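Local coordinates for protein lipolytic enzyme, G-D-S-L family (Bacteroides thetaiotaomicron, PDB 7BR2) that metabolises the drug diltiazem in the gut microbe, acting as a serine esterase of the SGNH (GDSL) hydrolase family, at residues R161-Q166 with W175-W180; N181-A186 with A217-K222. All coordinates share one frame; numbering follows the deposited sequence.

Interaction 1 of 2, residues R161-Q166 with W175-W180; sequences RIIEYQ and WEFTDW
In the beta-alpha-beta unit that ends in one of the two edge strands of the parallel sheet (strand 131-136, helix 155-173, strand 176-179), I163 on the helix meets F177 and D179 on the strand. The helix runs back almost antiparallel to that strand, at 159°, with the two axes 9.8 Å apart at their closest, as expected when a crossover helix lies against its sheet. I163 points its side chain at the strand. Its CG2 branch stands anti to the backbone N, which brings this one methyl to both partners. It reaches the F177 ring at the edge, in plane, with I163 CG2 3.7 Å from F177 CZ. I163 CG2 also lies 3.7 Å from D179 OD1, and CD1 of the other branch comes equally near, so the carboxylate oxygen rests against two methyls. The F177 side chain crosses that of I163 at about a right angle, and its ring also touches the helix backbone, with F177 CE2 3.7 Å from I163 O. One turn further on, Q166 adds a looser contact, its CB 4.3 Å from F177 CE2. The Q166 amide is turned elsewhere: NE2 makes a weak hydrogen bond to V85 O. D179 finds its polar partners beyond the strand, where OD1 accepts from N181 N and OD2 from A182 N, capping the start of helix 181-194. Helix and strand are therefore joined here by van der Waals contact, with the hydrocarbon of I163 flanking a carboxylate whose hydrogen bonds go to backbone N-H groups. Those bonds fix the rotation of the D179 head group, and the helix start would be expected to favour its negative charge.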
ATOM      1  N   ARG A 161      10.333 -19.949   6.405  1.00 44.25           N
ATOM      2  CA  ARG A 161      11.428 -20.635   5.714  1.00 47.30           C
ATOM      3  C   ARG A 161      11.558 -20.150   4.275  1.00 47.20           C
ATOM      4  O   ARG A 161      12.672 -19.913   3.780  1.00 46.05           O
ATOM      5  CB  ARG A 161      11.209 -22.145   5.737  1.00 47.95           C
ATOM      6  CG  ARG A 161      11.543 -22.813   7.043  1.00 48.82           C
ATOM      7  CD  ARG A 161      11.404 -24.320   6.906  1.00 51.77           C
ATOM      8  NE  ARG A 161      12.570 -24.923   6.262  1.00 51.79           N
ATOM      9  CZ  ARG A 161      12.600 -26.174   5.809  1.00 54.11           C
ATOM     10  NH1 ARG A 161      11.519 -26.943   5.924  1.00 52.04           N
ATOM     11  NH2 ARG A 161      13.704 -26.657   5.249  1.00 44.42           N
ATOM     12  N   ILE A 162      10.425 -20.036   3.574  1.00 42.17           N
ATOM     13  CA  ILE A 162      10.464 -19.507   2.211  1.00 45.14           C
ATOM     14  C   ILE A 162      11.038 -18.085   2.210  1.00 40.03           C
ATOM     15  O   ILE A 162      11.871 -17.725   1.364  1.00 41.67           O
ATOM     16  CB  ILE A 162       9.060 -19.568   1.569  1.00 45.92           C
ATOM     17  CG1 ILE A 162       8.566 -21.018   1.497  1.00 40.96           C
ATOM     18  CG2 ILE A 162       9.086 -18.955   0.174  1.00 36.53           C
ATOM     19  CD1 ILE A 162       7.127 -21.166   1.071  1.00 36.99           C
ATOM     20  N   ILE A 163      10.634 -17.273   3.183  1.00 35.36           N
ATOM     21  CA  ILE A 163      11.125 -15.900   3.239  1.00 41.31           C
ATOM     22  C   ILE A 163      12.629 -15.866   3.501  1.00 44.08           C
ATOM     23  O   ILE A 163      13.341 -15.023   2.949  1.00 48.66           O
ATOM     24  CB  ILE A 163      10.339 -15.105   4.290  1.00 41.87           C
ATOM     25  CG1 ILE A 163       8.876 -15.010   3.850  1.00 38.89           C
ATOM     26  CG2 ILE A 163      10.953 -13.728   4.470  1.00 40.41           C
ATOM     27  CD1 ILE A 163       7.968 -14.297   4.800  1.00 41.63           C
ATOM     28  N   GLU A 164      13.143 -16.791   4.315  1.00 43.74           N
ATOM     29  CA  GLU A 164      14.590 -16.859   4.525  1.00 48.15           C
ATOM     30  C   GLU A 164      15.315 -17.270   3.255  1.00 46.35           C
ATOM     31  O   GLU A 164      16.407 -16.759   2.962  1.00 43.25           O
ATOM     32  CB  GLU A 164      14.926 -17.811   5.679  1.00 49.70           C
ATOM     33  CG  GLU A 164      15.252 -17.122   7.007  1.00 53.08           C
ATOM     34  CD  GLU A 164      16.248 -15.952   6.854  1.00 62.71           C
ATOM     35  OE1 GLU A 164      17.423 -16.207   6.483  1.00 59.56           O
ATOM     36  OE2 GLU A 164      15.874 -14.789   7.127  1.00 61.73           O
ATOM     37  N   TYR A 165      14.733 -18.193   2.486  1.00 45.42           N
ATOM     38  CA  TYR A 165      15.335 -18.506   1.194  1.00 45.72           C
ATOM     39  C   TYR A 165      15.364 -17.269   0.293  1.00 51.78           C
ATOM     40  O   TYR A 165      16.361 -17.019  -0.405  1.00 48.19           O
ATOM     41  CB  TYR A 165      14.593 -19.647   0.513  1.00 45.45           C
ATOM     42  CG  TYR A 165      15.397 -20.220  -0.623  1.00 42.94           C
ATOM     43  CD1 TYR A 165      15.410 -19.604  -1.872  1.00 46.12           C
ATOM     44  CD2 TYR A 165      16.166 -21.353  -0.445  1.00 43.69           C
ATOM     45  CE1 TYR A 165      16.161 -20.106  -2.914  1.00 42.15           C
ATOM     46  CE2 TYR A 165      16.919 -21.876  -1.489  1.00 46.77           C
ATOM     47  CZ  TYR A 165      16.912 -21.243  -2.719  1.00 45.29           C
ATOM     48  OH  TYR A 165      17.657 -21.754  -3.753  1.00 48.37           O
ATOM     49  N   GLN A 166      14.289 -16.472   0.320  1.00 43.86           N
ATOM     50  CA  GLN A 166      14.288 -15.206  -0.410  1.00 44.41           C
ATOM     51  C   GLN A 166      15.418 -14.292   0.057  1.00 46.84           C
ATOM     52  O   GLN A 166      16.147 -13.725  -0.765  1.00 45.47           O
ATOM     53  CB  GLN A 166      12.950 -14.496  -0.232  1.00 44.25           C
ATOM     54  CG  GLN A 166      11.842 -14.964  -1.113  1.00 39.32           C
ATOM     55  CD  GLN A 166      10.601 -14.141  -0.898  1.00 43.37           C
ATOM     56  OE1 GLN A 166       9.884 -14.326   0.085  1.00 45.04           O
ATOM     57  NE2 GLN A 166      10.345 -13.205  -1.807  1.00 38.00           N
ATOM     58  N   TRP A 175      20.358  -8.095  -4.623  1.00 42.63           N
ATOM     59  CA  TRP A 175      19.013  -7.552  -4.589  1.00 38.14           C
ATOM     60  C   TRP A 175      18.704  -7.025  -3.195  1.00 40.76           C
ATOM     61  O   TRP A 175      19.285  -7.466  -2.205  1.00 46.50           O
ATOM     62  CB  TRP A 175      18.002  -8.628  -4.971  1.00 41.08           C
ATOM     63  CG  TRP A 175      18.250  -9.201  -6.307  1.00 36.75           C
ATOM     64  CD1 TRP A 175      18.917  -8.604  -7.333  1.00 35.23           C
ATOM     65  CD2 TRP A 175      17.790 -10.463  -6.799  1.00 33.72           C
ATOM     66  NE1 TRP A 175      18.929  -9.428  -8.426  1.00 37.01           N
ATOM     67  CE2 TRP A 175      18.237 -10.575  -8.131  1.00 36.14           C
ATOM     68  CE3 TRP A 175      17.047 -11.510  -6.245  1.00 37.26           C
ATOM     69  CZ2 TRP A 175      17.970 -11.699  -8.919  1.00 36.05           C
ATOM     70  CZ3 TRP A 175      16.783 -12.629  -7.029  1.00 38.71           C
ATOM     71  CH2 TRP A 175      17.241 -12.711  -8.351  1.00 33.93           C
ATOM     72  N   GLU A 176      17.752  -6.096  -3.125  1.00 39.17           N
ATOM     73  CA  GLU A 176      17.301  -5.587  -1.840  1.00 41.39           C
ATOM     74  C   GLU A 176      16.280  -6.540  -1.226  1.00 40.79           C
ATOM     75  O   GLU A 176      15.675  -7.366  -1.910  1.00 44.24           O
ATOM     76  CB  GLU A 176      16.712  -4.178  -1.989  1.00 39.04           C
ATOM     77  CG  GLU A 176      17.657  -3.217  -2.721  1.00 41.00           C
ATOM     78  CD  GLU A 176      17.006  -1.900  -3.125  1.00 42.56           C
ATOM     79  OE1 GLU A 176      17.557  -0.839  -2.766  1.00 44.67           O
ATOM     80  OE2 GLU A 176      15.966  -1.923  -3.820  1.00 41.32           O
ATOM     81  N   PHE A 177      16.104  -6.432   0.092  1.00 47.70           N
ATOM     82  CA  PHE A 177      15.196  -7.317   0.805  1.00 37.73           C
ATOM     83  C   PHE A 177      14.467  -6.527   1.881  1.00 41.85           C
ATOM     84  O   PHE A 177      15.076  -5.724   2.594  1.00 47.32           O
ATOM     85  CB  PHE A 177      15.945  -8.500   1.453  1.00 40.18           C
ATOM     86  CG  PHE A 177      15.069  -9.371   2.326  1.00 47.29           C
ATOM     87  CD1 PHE A 177      14.852  -9.067   3.673  1.00 44.47           C
ATOM     88  CD2 PHE A 177      14.444 -10.498   1.794  1.00 45.30           C
ATOM     89  CE1 PHE A 177      14.027  -9.861   4.467  1.00 38.15           C
ATOM     90  CE2 PHE A 177      13.621 -11.307   2.586  1.00 42.30           C
ATOM     91  CZ  PHE A 177      13.415 -10.985   3.926  1.00 43.36           C
ATOM     92  N   THR A 178      13.168  -6.792   2.014  1.00 43.23           N
ATOM     93  CA  THR A 178      12.379  -6.318   3.139  1.00 36.86           C
ATOM     94  C   THR A 178      11.362  -7.397   3.484  1.00 37.64           C
ATOM     95  O   THR A 178      11.022  -8.240   2.653  1.00 39.89           O
ATOM     96  CB  THR A 178      11.686  -4.994   2.832  1.00 34.08           C
ATOM     97  OG1 THR A 178      11.031  -4.524   4.012  1.00 45.78           O
ATOM     98  CG2 THR A 178      10.656  -5.175   1.727  1.00 39.98           C
ATOM     99  N   ASP A 179      10.883  -7.381   4.725  1.00 40.98           N
ATOM    100  CA  ASP A 179      10.032  -8.454   5.225  1.00 36.53           C
ATOM    101  C   ASP A 179       8.804  -7.871   5.900  1.00 39.34           C
ATOM    102  O   ASP A 179       8.921  -6.954   6.720  1.00 40.02           O
ATOM    103  CB  ASP A 179      10.799  -9.354   6.195  1.00 37.62           C
ATOM    104  CG  ASP A 179       9.956 -10.509   6.710  1.00 45.90           C
ATOM    105  OD1 ASP A 179       9.049 -10.975   5.972  1.00 45.80           O
ATOM    106  OD2 ASP A 179      10.198 -10.949   7.856  1.00 42.38           O
ATOM    107  N   TRP A 180       7.626  -8.370   5.521  1.00 36.95           N
ATOM    108  CA  TRP A 180       6.406  -8.038   6.247  1.00 39.16           C
ATOM    109  C   TRP A 180       6.099  -9.028   7.361  1.00 37.05           C
ATOM    110  O   TRP A 180       5.336  -8.701   8.268  1.00 36.14           O
ATOM    111  CB  TRP A 180       5.192  -7.994   5.300  1.00 39.03           C
ATOM    112  CG  TRP A 180       5.051  -6.785   4.389  1.00 40.95           C
ATOM    113  CD1 TRP A 180       5.073  -5.461   4.751  1.00 41.13           C
ATOM    114  CD2 TRP A 180       4.806  -6.808   2.978  1.00 37.32           C
ATOM    115  NE1 TRP A 180       4.883  -4.666   3.644  1.00 41.36           N
ATOM    116  CE2 TRP A 180       4.715  -5.468   2.544  1.00 35.53           C
ATOM    117  CE3 TRP A 180       4.665  -7.836   2.035  1.00 34.52           C
ATOM    118  CZ2 TRP A 180       4.484  -5.129   1.210  1.00 33.66           C
ATOM    119  CZ3 TRP A 180       4.444  -7.493   0.703  1.00 34.23           C
ATOM    120  CH2 TRP A 180       4.357  -6.151   0.307  1.00 33.00           C
TER

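Interaction 2 of 2, residues N181-A186 with A217-K222; sequences NAPMVA and AYLFLK
L219 of helix 210-223 packs against P183 and M184 at the beginning of helix 181-194, and the contact is wholly apolar. Its CD1 methyl touches both neighbours, with L219 CD1 3.9 Å from P183 CB and L219 CD1 also 3.9 Å from M184 CG. The second methyl joins in on the proline, L219 CD2 lying 4.0 Å from P183 CB, so both branches of the leucine fork meet the same ring carbon. M184 approaches obliquely and touches with the inner part of its chain; the bend at its CG-SD bond (chi3 82°) then turns the methyl CE away from the leucine.

Backbone hydrogen bonds stay within each helix, V185 N donating to N181 O and K222 N to Y218 O. Other faces of the two helices have their own partners: M184 also rests on S138 and P139, while Y218 OH bonds E299 OE1.

With 109 Å² buried in all, this is a small patch of dispersion contacts that joins two segments 31 residues apart in sequence. Lacking any polar link between the segments, it depends on how closely the leucine methyls fit the proline and methionine carbons.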
ATOM      1  N   ASN A 181       6.658 -10.232   7.292  1.00 41.84           N
ATOM      2  CA  ASN A 181       6.197 -11.325   8.142  1.00 43.87           C
ATOM      3  C   ASN A 181       6.537 -11.066   9.609  1.00 41.03           C
ATOM      4  O   ASN A 181       5.650 -11.040  10.470  1.00 40.15           O
ATOM      5  CB  ASN A 181       6.814 -12.638   7.651  1.00 40.46           C
ATOM      6  CG  ASN A 181       6.030 -13.848   8.096  1.00 48.50           C
ATOM      7  OD1 ASN A 181       5.977 -14.164   9.281  1.00 52.43           O
ATOM      8  ND2 ASN A 181       5.401 -14.530   7.141  1.00 42.59           N
ATOM      9  N   ALA A 182       7.822 -10.847   9.906  1.00 42.11           N
ATOM     10  CA  ALA A 182       8.233 -10.606  11.289  1.00 46.48           C
ATOM     11  C   ALA A 182       7.563  -9.383  11.896  1.00 40.27           C
ATOM     12  O   ALA A 182       6.946  -9.519  12.967  1.00 45.72           O
ATOM     13  CB  ALA A 182       9.761 -10.498  11.370  1.00 42.68           C
ATOM     14  N   PRO A 183       7.619  -8.189  11.297  1.00 42.47           N
ATOM     15  CA  PRO A 183       6.981  -7.039  11.961  1.00 42.82           C
ATOM     16  C   PRO A 183       5.485  -7.205  12.135  1.00 44.32           C
ATOM     17  O   PRO A 183       4.920  -6.758  13.145  1.00 56.24           O
ATOM     18  CB  PRO A 183       7.312  -5.857  11.037  1.00 43.65           C
ATOM     19  CG  PRO A 183       8.355  -6.349  10.094  1.00 41.75           C
ATOM     20  CD  PRO A 183       8.228  -7.817  10.006  1.00 37.15           C
ATOM     21  N   MET A 184       4.820  -7.863  11.197  1.00 39.61           N
ATOM     22  CA  MET A 184       3.380  -8.007  11.323  1.00 43.49           C
ATOM     23  C   MET A 184       3.026  -9.044  12.378  1.00 42.37           C
ATOM     24  O   MET A 184       2.029  -8.894  13.085  1.00 41.85           O
ATOM     25  CB  MET A 184       2.768  -8.355   9.969  1.00 38.74           C
ATOM     26  CG  MET A 184       2.680  -7.160   9.031  1.00 45.30           C
ATOM     27  SD  MET A 184       2.005  -7.610   7.422  1.00 38.38           S
ATOM     28  CE  MET A 184       0.248  -7.589   7.819  1.00 27.06           C
ATOM     29  N   VAL A 185       3.820 -10.113  12.490  1.00 44.82           N
ATOM     30  CA  VAL A 185       3.636 -11.045  13.602  1.00 46.82           C
ATOM     31  C   VAL A 185       3.804 -10.311  14.924  1.00 47.05           C
ATOM     32  O   VAL A 185       3.008 -10.488  15.853  1.00 47.57           O
ATOM     33  CB  VAL A 185       4.621 -12.222  13.485  1.00 47.29           C
ATOM     34  CG1 VAL A 185       4.580 -13.061  14.748  1.00 51.57           C
ATOM     35  CG2 VAL A 185       4.273 -13.087  12.297  1.00 49.53           C
ATOM     36  N   ALA A 186       4.815  -9.440  15.006  1.00 42.15           N
ATOM     37  CA  ALA A 186       5.063  -8.698  16.240  1.00 44.05           C
ATOM     38  C   ALA A 186       3.877  -7.810  16.592  1.00 50.38           C
ATOM     39  O   ALA A 186       3.422  -7.782  17.749  1.00 52.56           O
ATOM     40  CB  ALA A 186       6.341  -7.871  16.102  1.00 34.66           C
ATOM     41  N   ALA A 217       1.788  -1.054   3.788  1.00 35.72           N
ATOM     42  CA  ALA A 217       2.297   0.128   3.110  1.00 36.05           C
ATOM     43  C   ALA A 217       3.233   0.897   4.021  1.00 33.13           C
ATOM     44  O   ALA A 217       4.313   1.325   3.597  1.00 34.04           O
ATOM     45  CB  ALA A 217       1.137   1.003   2.641  1.00 27.93           C
ATOM     46  N   TYR A 218       2.830   1.069   5.282  1.00 33.46           N
ATOM     47  CA  TYR A 218       3.649   1.746   6.278  1.00 33.60           C
ATOM     48  C   TYR A 218       5.018   1.094   6.379  1.00 33.76           C
ATOM     49  O   TYR A 218       6.050   1.768   6.324  1.00 37.06           O
ATOM     50  CB  TYR A 218       2.929   1.694   7.634  1.00 41.38           C
ATOM     51  CG  TYR A 218       3.851   1.853   8.816  1.00 44.68           C
ATOM     52  CD1 TYR A 218       4.327   3.106   9.183  1.00 39.67           C
ATOM     53  CD2 TYR A 218       4.296   0.742   9.528  1.00 41.86           C
ATOM     54  CE1 TYR A 218       5.185   3.253  10.245  1.00 46.12           C
ATOM     55  CE2 TYR A 218       5.162   0.877  10.585  1.00 43.07           C
ATOM     56  CZ  TYR A 218       5.604   2.135  10.947  1.00 48.22           C
ATOM     57  OH  TYR A 218       6.474   2.270  12.008  1.00 43.44           O
ATOM     58  N   LEU A 219       5.039  -0.233   6.480  1.00 32.72           N
ATOM     59  CA  LEU A 219       6.301  -0.943   6.637  1.00 35.31           C
ATOM     60  C   LEU A 219       7.171  -0.824   5.394  1.00 39.77           C
ATOM     61  O   LEU A 219       8.393  -0.658   5.503  1.00 37.96           O
ATOM     62  CB  LEU A 219       6.037  -2.412   6.971  1.00 40.92           C
ATOM     63  CG  LEU A 219       5.460  -2.628   8.372  1.00 41.34           C
ATOM     64  CD1 LEU A 219       4.922  -4.045   8.545  1.00 33.25           C
ATOM     65  CD2 LEU A 219       6.540  -2.291   9.421  1.00 39.51           C
ATOM     66  N   PHE A 220       6.567  -0.897   4.199  1.00 39.12           N
ATOM     67  CA  PHE A 220       7.373  -0.766   2.988  1.00 32.68           C
ATOM     68  C   PHE A 220       7.924   0.646   2.859  1.00 34.28           C
ATOM     69  O   PHE A 220       9.076   0.837   2.448  1.00 36.20           O
ATOM     70  CB  PHE A 220       6.548  -1.149   1.754  1.00 33.37           C
ATOM     71  CG  PHE A 220       7.355  -1.271   0.494  1.00 25.21           C
ATOM     72  CD1 PHE A 220       7.883  -2.494   0.103  1.00 26.35           C
ATOM     73  CD2 PHE A 220       7.588  -0.166  -0.303  1.00 29.23           C
ATOM     74  CE1 PHE A 220       8.641  -2.597  -1.059  1.00 29.81           C
ATOM     75  CE2 PHE A 220       8.328  -0.267  -1.469  1.00 28.78           C
ATOM     76  CZ  PHE A 220       8.856  -1.486  -1.848  1.00 27.48           C
ATOM     77  N   LEU A 221       7.135   1.643   3.247  1.00 32.73           N
ATOM     78  CA  LEU A 221       7.628   3.014   3.226  1.00 37.51           C
ATOM     79  C   LEU A 221       8.740   3.213   4.250  1.00 36.88           C
ATOM     80  O   LEU A 221       9.697   3.955   4.001  1.00 34.68           O
ATOM     81  CB  LEU A 221       6.477   3.981   3.497  1.00 35.43           C
ATOM     82  CG  LEU A 221       5.432   3.981   2.384  1.00 33.02           C
ATOM     83  CD1 LEU A 221       4.197   4.740   2.817  1.00 29.33           C
ATOM     84  CD2 LEU A 221       6.040   4.561   1.111  1.00 28.26           C
ATOM     85  N   LYS A 222       8.646   2.541   5.399  1.00 41.47           N
ATOM     86  CA  LYS A 222       9.724   2.625   6.381  1.00 42.59           C
ATOM     87  C   LYS A 222      10.985   1.953   5.848  1.00 36.61           C
ATOM     88  O   LYS A 222      12.095   2.465   6.031  1.00 37.08           O
ATOM     89  CB  LYS A 222       9.268   2.039   7.729  1.00 43.48           C
ATOM     90  CG  LYS A 222      10.368   1.899   8.804  1.00 54.07           C
ATOM     91  CD  LYS A 222       9.786   1.793  10.234  1.00 48.98           C
ATOM     92  CE  LYS A 222       9.844   0.351  10.690  1.00 47.97           C
ATOM     93  NZ  LYS A 222       9.305   0.127  12.049  1.00 56.07           N
TER

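The two contacts follow one another along the chain, their centres 13 Å apart, and strand 176-179 of interaction 1 leads directly into helix 181-194 of interaction 2. They also touch: I163 CD1 is 3.5 Å from N181 ND2, and W180 CD1 is 3.9 Å from L219 CB. W180, at the turn between strand and helix, thus packs on the very leucine used in interaction 2, and its NE1 bonds M216 O in the same helix 210-223. That helix begins shortly after D204 and H207, which with S28 have the geometry of the Ser-His-Asp triad expected in this family, so interaction 2 involves the helix that follows the probable catalytic loop.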